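Long-range contacts in minor capsid protein (Cafeteriavirus-dependent mavirus, PDB 6G42), which forms the penton of the virophage capsid, a single jelly-roll protein assembled here as five copies: residues K6-L11 with K300-S305; Y49-E54 with H263-T268; D210-Y215 with T268-F273. All coordinates share one frame; numbering follows the deposited sequence.

Contact 1: K6-L11 with K300-S305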
loop_
_atom_site.group_PDB
_atom_site.type_symbol
_atom_site.label_atom_id
_atom_site.label_comp_id
_atom_site.label_asym_id
_atom_site.label_seq_id
_atom_site.Cartn_x
_atom_site.Cartn_y
_atom_site.Cartn_z
ATOM N N LYS C 6 10.262 32.155 -12.332
ATOM C CA LYS C 6 10.231 30.786 -12.857
ATOM C C LYS C 6 8.865 30.528 -13.500
ATOM O O LYS C 6 7.838 30.926 -12.948
ATOM C CB LYS C 6 10.460 29.790 -11.722
ATOM C CG LYS C 6 10.698 28.352 -12.157
ATOM C CD LYS C 6 10.829 27.443 -10.940
ATOM C CE LYS C 6 11.903 26.375 -11.102
ATOM N NZ LYS C 6 11.546 25.371 -12.136
ATOM N N GLN C 7 8.859 29.844 -14.643
ATOM C CA GLN C 7 7.658 29.714 -15.478
ATOM C C GLN C 7 7.202 28.260 -15.621
ATOM O O GLN C 7 8.015 27.373 -15.893
ATOM C CB GLN C 7 7.926 30.312 -16.864
ATOM C CG GLN C 7 6.675 30.753 -17.617
ATOM C CD GLN C 7 6.982 31.359 -18.981
ATOM O OE1 GLN C 7 8.006 31.056 -19.591
ATOM N NE2 GLN C 7 6.082 32.212 -19.471
ATOM N N TYR C 8 5.897 28.042 -15.443
ATOM C CA TYR C 8 5.240 26.746 -15.665
ATOM C C TYR C 8 4.270 26.887 -16.836
ATOM O O TYR C 8 3.278 27.610 -16.736
ATOM C CB TYR C 8 4.472 26.291 -14.413
ATOM C CG TYR C 8 5.363 25.871 -13.264
ATOM C CD1 TYR C 8 5.961 26.820 -12.436
ATOM C CD2 TYR C 8 5.616 24.527 -13.007
ATOM C CE1 TYR C 8 6.788 26.442 -11.392
ATOM C CE2 TYR C 8 6.436 24.136 -11.960
ATOM C CZ TYR C 8 7.020 25.096 -11.156
ATOM O OH TYR C 8 7.833 24.706 -10.121
ATOM N N ILE C 9 4.569 26.206 -17.939
ATOM C CA ILE C 9 3.707 26.199 -19.122
ATOM C C ILE C 9 3.180 24.773 -19.264
ATOM O O ILE C 9 3.962 23.826 -19.356
ATOM C CB ILE C 9 4.459 26.681 -20.396
ATOM C CG1 ILE C 9 4.977 28.113 -20.206
ATOM C CG2 ILE C 9 3.552 26.646 -21.621
ATOM C CD1 ILE C 9 5.952 28.573 -21.272
ATOM N N TRP C 10 1.854 24.646 -19.273
ATOM C CA TRP C 10 1.159 23.359 -19.299
ATOM C C TRP C 10 0.471 23.175 -20.635
ATOM O O TRP C 10 -0.187 24.095 -21.117
ATOM C CB TRP C 10 0.079 23.306 -18.216
ATOM C CG TRP C 10 0.591 23.410 -16.816
ATOM C CD1 TRP C 10 0.639 24.536 -16.047
ATOM C CD2 TRP C 10 1.117 22.354 -16.015
ATOM N NE1 TRP C 10 1.165 24.248 -14.816
ATOM C CE2 TRP C 10 1.465 22.913 -14.767
ATOM C CE3 TRP C 10 1.337 20.987 -16.232
ATOM C CZ2 TRP C 10 2.019 22.152 -13.727
ATOM C CZ3 TRP C 10 1.885 20.222 -15.198
ATOM C CH2 TRP C 10 2.224 20.814 -13.961
ATOM N N LEU C 11 0.584 21.973 -21.196
ATOM C CA LEU C 11 -0.003 21.644 -22.498
ATOM C C LEU C 11 -0.818 20.344 -22.413
ATOM O O LEU C 11 -0.268 19.272 -22.164
ATOM C CB LEU C 11 1.102 21.542 -23.561
ATOM C CG LEU C 11 0.756 21.107 -24.989
ATOM C CD1 LEU C 11 -0.302 21.991 -25.623
ATOM C CD2 LEU C 11 2.017 21.123 -25.835
ATOM N N LYS C 300 -0.701 15.134 -20.638
ATOM C CA LYS C 300 -0.396 16.427 -20.027
ATOM C C LYS C 300 1.118 16.608 -19.955
ATOM O O LYS C 300 1.821 15.773 -19.384
ATOM C CB LYS C 300 -1.027 16.523 -18.637
ATOM C CG LYS C 300 -1.148 17.944 -18.095
ATOM C CD LYS C 300 -2.161 18.027 -16.953
ATOM C CE LYS C 300 -2.672 19.442 -16.711
ATOM N NZ LYS C 300 -2.071 20.054 -15.498
ATOM N N LEU C 301 1.602 17.690 -20.561
ATOM C CA LEU C 301 3.024 18.005 -20.613
ATOM C C LEU C 301 3.310 19.248 -19.778
ATOM O O LEU C 301 2.440 20.103 -19.602
ATOM C CB LEU C 301 3.448 18.255 -22.060
ATOM C CG LEU C 301 3.143 17.165 -23.086
ATOM C CD1 LEU C 301 3.460 17.674 -24.476
ATOM C CD2 LEU C 301 3.934 15.897 -22.810
ATOM N N LEU C 302 4.533 19.339 -19.265
ATOM C CA LEU C 302 4.983 20.522 -18.536
ATOM C C LEU C 302 6.293 21.032 -19.118
ATOM O O LEU C 302 7.281 20.295 -19.166
ATOM C CB LEU C 302 5.173 20.206 -17.050
ATOM C CG LEU C 302 5.838 21.291 -16.193
ATOM C CD1 LEU C 302 5.026 22.582 -16.212
ATOM C CD2 LEU C 302 6.046 20.804 -14.769
ATOM N N PHE C 303 6.285 22.289 -19.556
ATOM C CA PHE C 303 7.509 23.001 -19.905
ATOM C C PHE C 303 7.865 23.887 -18.714
ATOM O O PHE C 303 7.158 24.854 -18.411
ATOM C CB PHE C 303 7.325 23.797 -21.197
ATOM C CG PHE C 303 7.030 22.931 -22.395
ATOM C CD1 PHE C 303 8.064 22.341 -23.118
ATOM C CD2 PHE C 303 5.715 22.685 -22.790
ATOM C CE1 PHE C 303 7.794 21.534 -24.214
ATOM C CE2 PHE C 303 5.437 21.877 -23.884
ATOM C CZ PHE C 303 6.477 21.301 -24.598
ATOM N N GLU C 304 8.939 23.512 -18.023
ATOM C CA GLU C 304 9.391 24.167 -16.795
ATOM C C GLU C 304 10.690 24.936 -17.074
ATOM O O GLU C 304 11.701 24.340 -17.473
ATOM C CB GLU C 304 9.613 23.106 -15.711
ATOM C CG GLU C 304 9.972 23.643 -14.334
ATOM C CD GLU C 304 10.289 22.540 -13.332
ATOM O OE1 GLU C 304 9.556 21.526 -13.297
ATOM O OE2 GLU C 304 11.280 22.683 -12.576
ATOM N N SER C 305 10.661 26.254 -16.870
ATOM C CA SER C 305 11.814 27.104 -17.184
ATOM C C SER C 305 12.886 26.987 -16.114
ATOM O O SER C 305 12.593 26.629 -14.972
ATOM C CB SER C 305 11.401 28.573 -17.367
ATOM O OG SER C 305 11.079 29.193 -16.138
#
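Lys6 NZ is held by two acceptors of 300-305. Lys6 NZ makes a salt bridge to Glu304 OE2 at 2.7 Å, met on the anti side and 29° out of the carboxylate plane. A longer hydrogen bond, 3.3 Å, runs from Lys6 NZ to Ser305 O. The other carboxylate oxygen, Glu304 OE1, bonds to Tyr262 OH. Next along, Gln7 N donates to Ser305 OG (2.8 Å), a side-chain acceptor in place of a main-chain one. Strands 8-11 and 300-305 then pair antiparallel, with two-way backbone bonds joining Ile9 to Phe303 and Leu11 to Leu301. On the face carrying Tyr8, Trp10 and Leu302, the indole is sandwiched. Leu302 CD1 sits over the middle of the six-membered ring of Trp10, 3.7 Å from its centroid. Lys300 NZ makes a cation-pi contact over the opposite face, 4.1 Å from the centroid of the Trp10 six-membered ring. Lys300 NZ also forms a salt bridge with Glu216 of a second subunit, and Trp10 NE1 donates to Tyr262 O of that subunit. The pairing joins the N-terminal strand, outermost of its jelly-roll sheet within the chain, to the C-terminal strand. The indole and Glu216 would both favour a charged Lys300 at the subunit interface.

Contact 2: Y49-E54 with H263-T268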
loop_
_atom_site.group_PDB
_atom_site.type_symbol
_atom_site.label_atom_id
_atom_site.label_comp_id
_atom_site.label_asym_id
_atom_site.label_seq_id
_atom_site.Cartn_x
_atom_site.Cartn_y
_atom_site.Cartn_z
ATOM N N TYR C 49 14.253 25.777 -21.105
ATOM C CA TYR C 49 13.182 24.928 -20.572
ATOM C C TYR C 49 13.551 23.457 -20.430
ATOM O O TYR C 49 14.353 22.920 -21.193
ATOM C CB TYR C 49 11.954 25.015 -21.467
ATOM C CG TYR C 49 11.315 26.376 -21.501
ATOM C CD1 TYR C 49 11.798 27.368 -22.351
ATOM C CD2 TYR C 49 10.222 26.676 -20.692
ATOM C CE1 TYR C 49 11.209 28.625 -22.393
ATOM C CE2 TYR C 49 9.623 27.929 -20.727
ATOM C CZ TYR C 49 10.120 28.900 -21.581
ATOM O OH TYR C 49 9.534 30.140 -21.627
ATOM N N LEU C 50 12.935 22.825 -19.433
ATOM C CA LEU C 50 12.916 21.377 -19.286
ATOM C C LEU C 50 11.526 20.890 -19.662
ATOM O O LEU C 50 10.555 21.606 -19.465
ATOM C CB LEU C 50 13.218 20.988 -17.842
ATOM C CG LEU C 50 14.555 21.446 -17.261
ATOM C CD1 LEU C 50 14.598 21.129 -15.775
ATOM C CD2 LEU C 50 15.725 20.789 -17.981
ATOM N N LEU C 51 11.447 19.679 -20.202
ATOM C CA LEU C 51 10.181 19.012 -20.510
ATOM C C LEU C 51 9.999 17.783 -19.617
ATOM O O LEU C 51 10.898 16.936 -19.522
ATOM C CB LEU C 51 10.153 18.564 -21.970
ATOM C CG LEU C 51 9.030 17.610 -22.399
ATOM C CD1 LEU C 51 7.670 18.287 -22.317
ATOM C CD2 LEU C 51 9.290 17.125 -23.807
ATOM N N ILE C 52 8.819 17.680 -19.006
ATOM C CA ILE C 52 8.414 16.484 -18.257
ATOM C C ILE C 52 6.960 16.131 -18.573
ATOM O O ILE C 52 6.097 17.014 -18.649
ATOM C CB ILE C 52 8.636 16.642 -16.731
ATOM C CG1 ILE C 52 8.262 15.361 -15.984
ATOM C CG2 ILE C 52 7.852 17.814 -16.151
ATOM C CD1 ILE C 52 8.911 15.269 -14.618
ATOM N N VAL C 53 6.713 14.836 -18.782
ATOM C CA VAL C 53 5.369 14.312 -18.989
ATOM C C VAL C 53 4.749 14.130 -17.607
ATOM O O VAL C 53 5.085 13.185 -16.894
ATOM C CB VAL C 53 5.397 12.978 -19.773
ATOM C CG1 VAL C 53 3.991 12.402 -19.959
ATOM C CG2 VAL C 53 6.066 13.184 -21.129
ATOM N N GLU C 54 3.861 15.053 -17.236
ATOM C CA GLU C 54 3.167 15.023 -15.942
ATOM C C GLU C 54 2.210 13.820 -15.823
ATOM O O GLU C 54 2.228 13.099 -14.824
ATOM C CB GLU C 54 2.394 16.335 -15.745
ATOM C CG GLU C 54 1.589 16.476 -14.445
ATOM C CD GLU C 54 2.442 16.656 -13.199
ATOM O OE1 GLU C 54 3.680 16.857 -13.321
ATOM O OE2 GLU C 54 1.862 16.608 -12.083
ATOM N N HIS C 263 13.753 16.325 -19.580
ATOM C CA HIS C 263 14.558 16.376 -20.807
ATOM C C HIS C 263 14.765 17.816 -21.221
ATOM O O HIS C 263 13.852 18.629 -21.097
ATOM C CB HIS C 263 13.869 15.614 -21.928
ATOM C CG HIS C 263 13.748 14.156 -21.656
ATOM N ND1 HIS C 263 14.811 13.292 -21.785
ATOM C CD2 HIS C 263 12.705 13.414 -21.220
ATOM C CE1 HIS C 263 14.425 12.073 -21.456
ATOM N NE2 HIS C 263 13.151 12.119 -21.112
ATOM N N ASN C 264 15.962 18.127 -21.709
ATOM C CA ASN C 264 16.301 19.493 -22.109
ATOM C C ASN C 264 15.667 19.834 -23.453
ATOM O O ASN C 264 15.752 19.046 -24.395
ATOM C CB ASN C 264 17.816 19.658 -22.203
ATOM C CG ASN C 264 18.489 19.701 -20.844
ATOM O OD1 ASN C 264 19.222 18.782 -20.468
ATOM N ND2 ASN C 264 18.253 20.782 -20.101
ATOM N N ILE C 265 15.021 20.995 -23.525
ATOM C CA ILE C 265 14.572 21.560 -24.798
ATOM C C ILE C 265 15.741 22.362 -25.371
ATOM O O ILE C 265 16.264 23.264 -24.710
ATOM C CB ILE C 265 13.320 22.458 -24.634
ATOM C CG1 ILE C 265 12.112 21.631 -24.158
ATOM C CG2 ILE C 265 12.974 23.188 -25.932
ATOM C CD1 ILE C 265 11.612 20.567 -25.125
ATOM N N LEU C 266 16.130 22.025 -26.602
ATOM C CA LEU C 266 17.289 22.628 -27.269
ATOM C C LEU C 266 16.957 23.932 -28.007
ATOM O O LEU C 266 17.802 24.833 -28.071
ATOM C CB LEU C 266 17.926 21.617 -28.233
ATOM C CG LEU C 266 18.301 20.247 -27.643
ATOM C CD1 LEU C 266 18.777 19.310 -28.744
ATOM C CD2 LEU C 266 19.350 20.345 -26.542
ATOM N N GLN C 267 15.739 24.027 -28.548
ATOM C CA GLN C 267 15.291 25.201 -29.317
ATOM C C GLN C 267 13.960 25.732 -28.789
ATOM O O GLN C 267 13.055 24.959 -28.507
ATOM C CB GLN C 267 15.130 24.846 -30.799
ATOM C CG GLN C 267 16.289 24.061 -31.392
ATOM C CD GLN C 267 16.130 23.819 -32.883
ATOM O OE1 GLN C 267 15.960 22.680 -33.317
ATOM N NE2 GLN C 267 16.185 24.890 -33.675
ATOM N N THR C 268 13.851 27.051 -28.688
ATOM C CA THR C 268 12.663 27.732 -28.155
ATOM C C THR C 268 11.670 28.227 -29.212
ATOM O O THR C 268 10.540 28.590 -28.877
ATOM C CB THR C 268 13.082 28.963 -27.327
ATOM O OG1 THR C 268 13.969 29.785 -28.102
ATOM C CG2 THR C 268 13.785 28.537 -26.050
#
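Leu50 and Asn264 have similar first torsions (chi1 -59° and -73°), with CG anti to the carbonyl carbon in each. As a non-hydrogen-bonded pair they leave the sheet on the same face; their CG atoms set off alike, and the two side chains run alongside each other. Leu50 CD2 rests against Asn264 ND2 at 3.3 Å, an approach of a methyl to an amide rather than a polar bond. On the other side of the strand pair, chi2 of Ile265 (-64°) turns CD1 towards Leu51, where Ile265 CD1 lies 4.0 Å from Leu51 CB. The CB atoms of Tyr49 and Ile265 also pack, at 4.3 Å.

The backbones pair antiparallel. Leu51 and His263 form the hydrogen-bonded pair: Leu51 N donates to His263 O (2.8 Å), and His263 N donates back to Leu51 O (2.9 Å). One further bond, Ile265 N to Tyr49 O at 3.1 Å, carries the pairing on as 263-268 turns away into a loop. Thr268 CG2 comes back to the edge of the Tyr49 ring, 4.4 Å from Tyr49 CD1. The Tyr49 hydroxyl bonds with Gln7 OE1 and Asp44 N.

Strand 248-264 is the outermost strand of its four-stranded sheet within the chain, and a third subunit lies against it here. Leu50 packs on Tyr8 of that subunit, and the His263 ring meets its Trp10 ring. The Asn264 amide gives ND2 to Lys6 O of the third subunit and takes Tyr8 N of the same subunit on OD1. It thus supplies a donor and an acceptor to a neighbouring backbone, as a strand partner would, and this edge of the jelly-roll sheet is met by the next subunit.

Contact 3: D210-Y215 with T268-F273; sequences DLPVSY and TNFNRF
Leu211 CD1 lies against two phenylalanine rings of 268-273. Leu211 CD1 sits over one face of Phe273, 3.8 Å from the ring centroid and shifted from the middle towards the rim. Leu211 CD1 also sits over a face of Phe270, 4.2 Å from that ring's centroid and closest to its CE2 and CZ side. Both are CH-pi contacts. Pro212 takes the other part of the Phe270 ring: Pro212 CG touches Phe270 CD1 at 3.4 Å, and Pro212 CD makes an off-centre CH-pi contact. A chi1 near +60° in both phenylalanines (67° for Phe270, 58° for Phe273) places each CG on the side from which its ring can turn a face to Leu211 CD1. The CB atoms of Leu211 and Phe273 also come close, at 4.1 Å.

At the exposed end, Asp210 OD1 approaches Phe273 CA at 3.4 Å. The same oxygen accepts a hydrogen bond from Asn274 N, which places OD1 beside the start of strand 272-281.

Pro212 is the centre of an inverse gamma turn, closed by a weak hydrogen bond from Val213 N to Leu211 O (2.7 Å). The turn presents Leu211 and Pro212 to the rings together. In this jelly roll, the residues leading up to Phe273 pass from strand 248-264 of one sheet to strand 272-281 of another. The loop 210-215, which follows strand 201-207, packs on that crossing.

No hydrogen bond links the two segments directly. The charged groups of Asp210 and Arg272 are not in contact, with Asp210 OD2 5.9 Å from Arg272 NE. Further out, Leu211 N bonds to Ser208 OG. Behind the rings, Phe270 packs on Leu43 and Phe273 on Ile36.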
loop_
_atom_site.group_PDB
_atom_site.type_symbol
_atom_site.label_atom_id
_atom_site.label_comp_id
_atom_site.label_asym_id
_atom_site.label_seq_id
_atom_site.Cartn_x
_atom_site.Cartn_y
_atom_site.Cartn_z
ATOM N N ASP C 210 10.066 15.292 -34.389
ATOM C CA ASP C 210 10.353 16.718 -34.683
ATOM C C ASP C 210 10.335 17.728 -33.502
ATOM O O ASP C 210 10.417 18.943 -33.731
ATOM C CB ASP C 210 9.413 17.201 -35.796
ATOM C CG ASP C 210 7.944 17.165 -35.393
ATOM O OD1 ASP C 210 7.605 16.531 -34.365
ATOM O OD2 ASP C 210 7.124 17.770 -36.121
ATOM N N LEU C 211 10.238 17.246 -32.262
ATOM C CA LEU C 211 10.344 18.120 -31.086
ATOM C C LEU C 211 11.821 18.356 -30.788
ATOM O O LEU C 211 12.553 17.388 -30.588
ATOM C CB LEU C 211 9.677 17.487 -29.862
ATOM C CG LEU C 211 9.692 18.282 -28.545
ATOM C CD1 LEU C 211 8.841 19.538 -28.620
ATOM C CD2 LEU C 211 9.205 17.405 -27.405
ATOM N N PRO C 212 12.271 19.631 -30.760
ATOM C CA PRO C 212 13.679 19.887 -30.441
ATOM C C PRO C 212 13.985 19.610 -28.963
ATOM O O PRO C 212 13.950 20.508 -28.112
ATOM C CB PRO C 212 13.873 21.358 -30.824
ATOM C CG PRO C 212 12.517 21.959 -30.721
ATOM C CD PRO C 212 11.545 20.876 -31.081
ATOM N N VAL C 213 14.267 18.341 -28.691
ATOM C CA VAL C 213 14.518 17.842 -27.348
ATOM C C VAL C 213 15.800 17.006 -27.365
ATOM O O VAL C 213 16.158 16.418 -28.392
ATOM C CB VAL C 213 13.301 17.027 -26.831
ATOM C CG1 VAL C 213 13.144 15.707 -27.579
ATOM C CG2 VAL C 213 13.394 16.785 -25.336
ATOM N N SER C 214 16.487 16.958 -26.231
ATOM C CA SER C 214 17.718 16.184 -26.118
ATOM C C SER C 214 17.419 14.694 -26.256
ATOM O O SER C 214 16.425 14.201 -25.725
ATOM C CB SER C 214 18.405 16.471 -24.785
ATOM O OG SER C 214 19.753 16.049 -24.822
ATOM N N TYR C 215 18.277 13.994 -26.985
ATOM C CA TYR C 215 18.112 12.568 -27.246
ATOM C C TYR C 215 18.684 11.795 -26.067
ATOM O O TYR C 215 19.568 12.283 -25.380
ATOM C CB TYR C 215 18.867 12.159 -28.519
ATOM C CG TYR C 215 18.258 12.617 -29.844
ATOM C CD1 TYR C 215 18.085 13.978 -30.137
ATOM C CD2 TYR C 215 17.892 11.685 -30.828
ATOM C CE1 TYR C 215 17.546 14.393 -31.350
ATOM C CE2 TYR C 215 17.354 12.094 -32.044
ATOM C CZ TYR C 215 17.183 13.447 -32.301
ATOM O OH TYR C 215 16.650 13.861 -33.501
ATOM N N THR C 268 13.851 27.051 -28.688
ATOM C CA THR C 268 12.663 27.732 -28.155
ATOM C C THR C 268 11.670 28.227 -29.212
ATOM O O THR C 268 10.540 28.590 -28.877
ATOM C CB THR C 268 13.082 28.963 -27.327
ATOM O OG1 THR C 268 13.969 29.785 -28.102
ATOM C CG2 THR C 268 13.785 28.537 -26.050
ATOM N N ASN C 269 12.083 28.243 -30.478
ATOM C CA ASN C 269 11.320 28.907 -31.552
ATOM C C ASN C 269 10.219 28.067 -32.225
ATOM O O ASN C 269 9.532 28.565 -33.119
ATOM C CB ASN C 269 12.286 29.454 -32.622
ATOM C CG ASN C 269 12.900 28.357 -33.490
ATOM O OD1 ASN C 269 13.278 27.294 -32.993
ATOM N ND2 ASN C 269 13.011 28.618 -34.792
ATOM N N PHE C 270 10.043 26.817 -31.795
ATOM C CA PHE C 270 9.111 25.894 -32.463
ATOM C C PHE C 270 7.637 26.225 -32.230
ATOM O O PHE C 270 7.261 26.891 -31.264
ATOM C CB PHE C 270 9.395 24.417 -32.120
ATOM C CG PHE C 270 9.131 24.047 -30.685
ATOM C CD1 PHE C 270 10.146 24.121 -29.743
ATOM C CD2 PHE C 270 7.876 23.601 -30.278
ATOM C CE1 PHE C 270 9.917 23.779 -28.420
ATOM C CE2 PHE C 270 7.641 23.259 -28.955
ATOM C CZ PHE C 270 8.664 23.348 -28.025
ATOM N N ASN C 271 6.830 25.722 -33.154
ATOM C CA ASN C 271 5.404 26.028 -33.262
ATOM C C ASN C 271 4.500 24.785 -33.190
ATOM O O ASN C 271 3.367 24.852 -32.703
ATOM C CB ASN C 271 5.210 26.735 -34.602
ATOM C CG ASN C 271 3.877 27.421 -34.728
ATOM O OD1 ASN C 271 3.181 27.665 -33.741
ATOM N ND2 ASN C 271 3.522 27.762 -35.956
ATOM N N ARG C 272 5.001 23.666 -33.705
ATOM C CA ARG C 272 4.278 22.411 -33.732
ATOM C C ARG C 272 5.235 21.234 -33.574
ATOM O O ARG C 272 6.435 21.351 -33.841
ATOM C CB ARG C 272 3.504 22.286 -35.051
ATOM C CG ARG C 272 4.366 22.249 -36.304
ATOM C CD ARG C 272 3.551 22.476 -37.567
ATOM N NE ARG C 272 2.795 21.293 -37.979
ATOM C CZ ARG C 272 2.049 21.212 -39.083
ATOM N NH1 ARG C 272 1.934 22.250 -39.913
ATOM N NH2 ARG C 272 1.405 20.080 -39.362
ATOM N N PHE C 273 4.687 20.106 -33.133
ATOM C CA PHE C 273 5.437 18.852 -33.045
ATOM C C PHE C 273 4.501 17.655 -32.972
ATOM O O PHE C 273 3.303 17.801 -32.744
ATOM C CB PHE C 273 6.402 18.855 -31.846
ATOM C CG PHE C 273 5.731 19.075 -30.514
ATOM C CD1 PHE C 273 5.482 20.362 -30.051
ATOM C CD2 PHE C 273 5.373 17.997 -29.711
ATOM C CE1 PHE C 273 4.876 20.574 -28.824
ATOM C CE2 PHE C 273 4.766 18.202 -28.483
ATOM C CZ PHE C 273 4.515 19.494 -28.038
#

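Overall arrangement
The three contacts lie on the same side of the chain's centre. Contacts 1 and 2 share one sheet, with centres about 9 Å apart; Leu50 N meets Glu304 O there at 2.8 Å. Contact 3 is about 9 Å from contact 2, centre to centre, and shares Thr268 with it. Asn264 O meets Ser214 N at 2.9 Å. Contacts 1 and 3, centres about 14 Å apart, touch through Leu11 CD2 and Phe273 CZ (3.7 Å). Lys6, Tyr8 and Trp10 of contact 1 meet Asn264, Tyr262 and His263 of the second subunit. Asn264 and His263 of contact 2 meet Lys6, Tyr8 and Trp10 of the third. The two contacts thus form the two halves of one repeated interface, consistent with penton assembly.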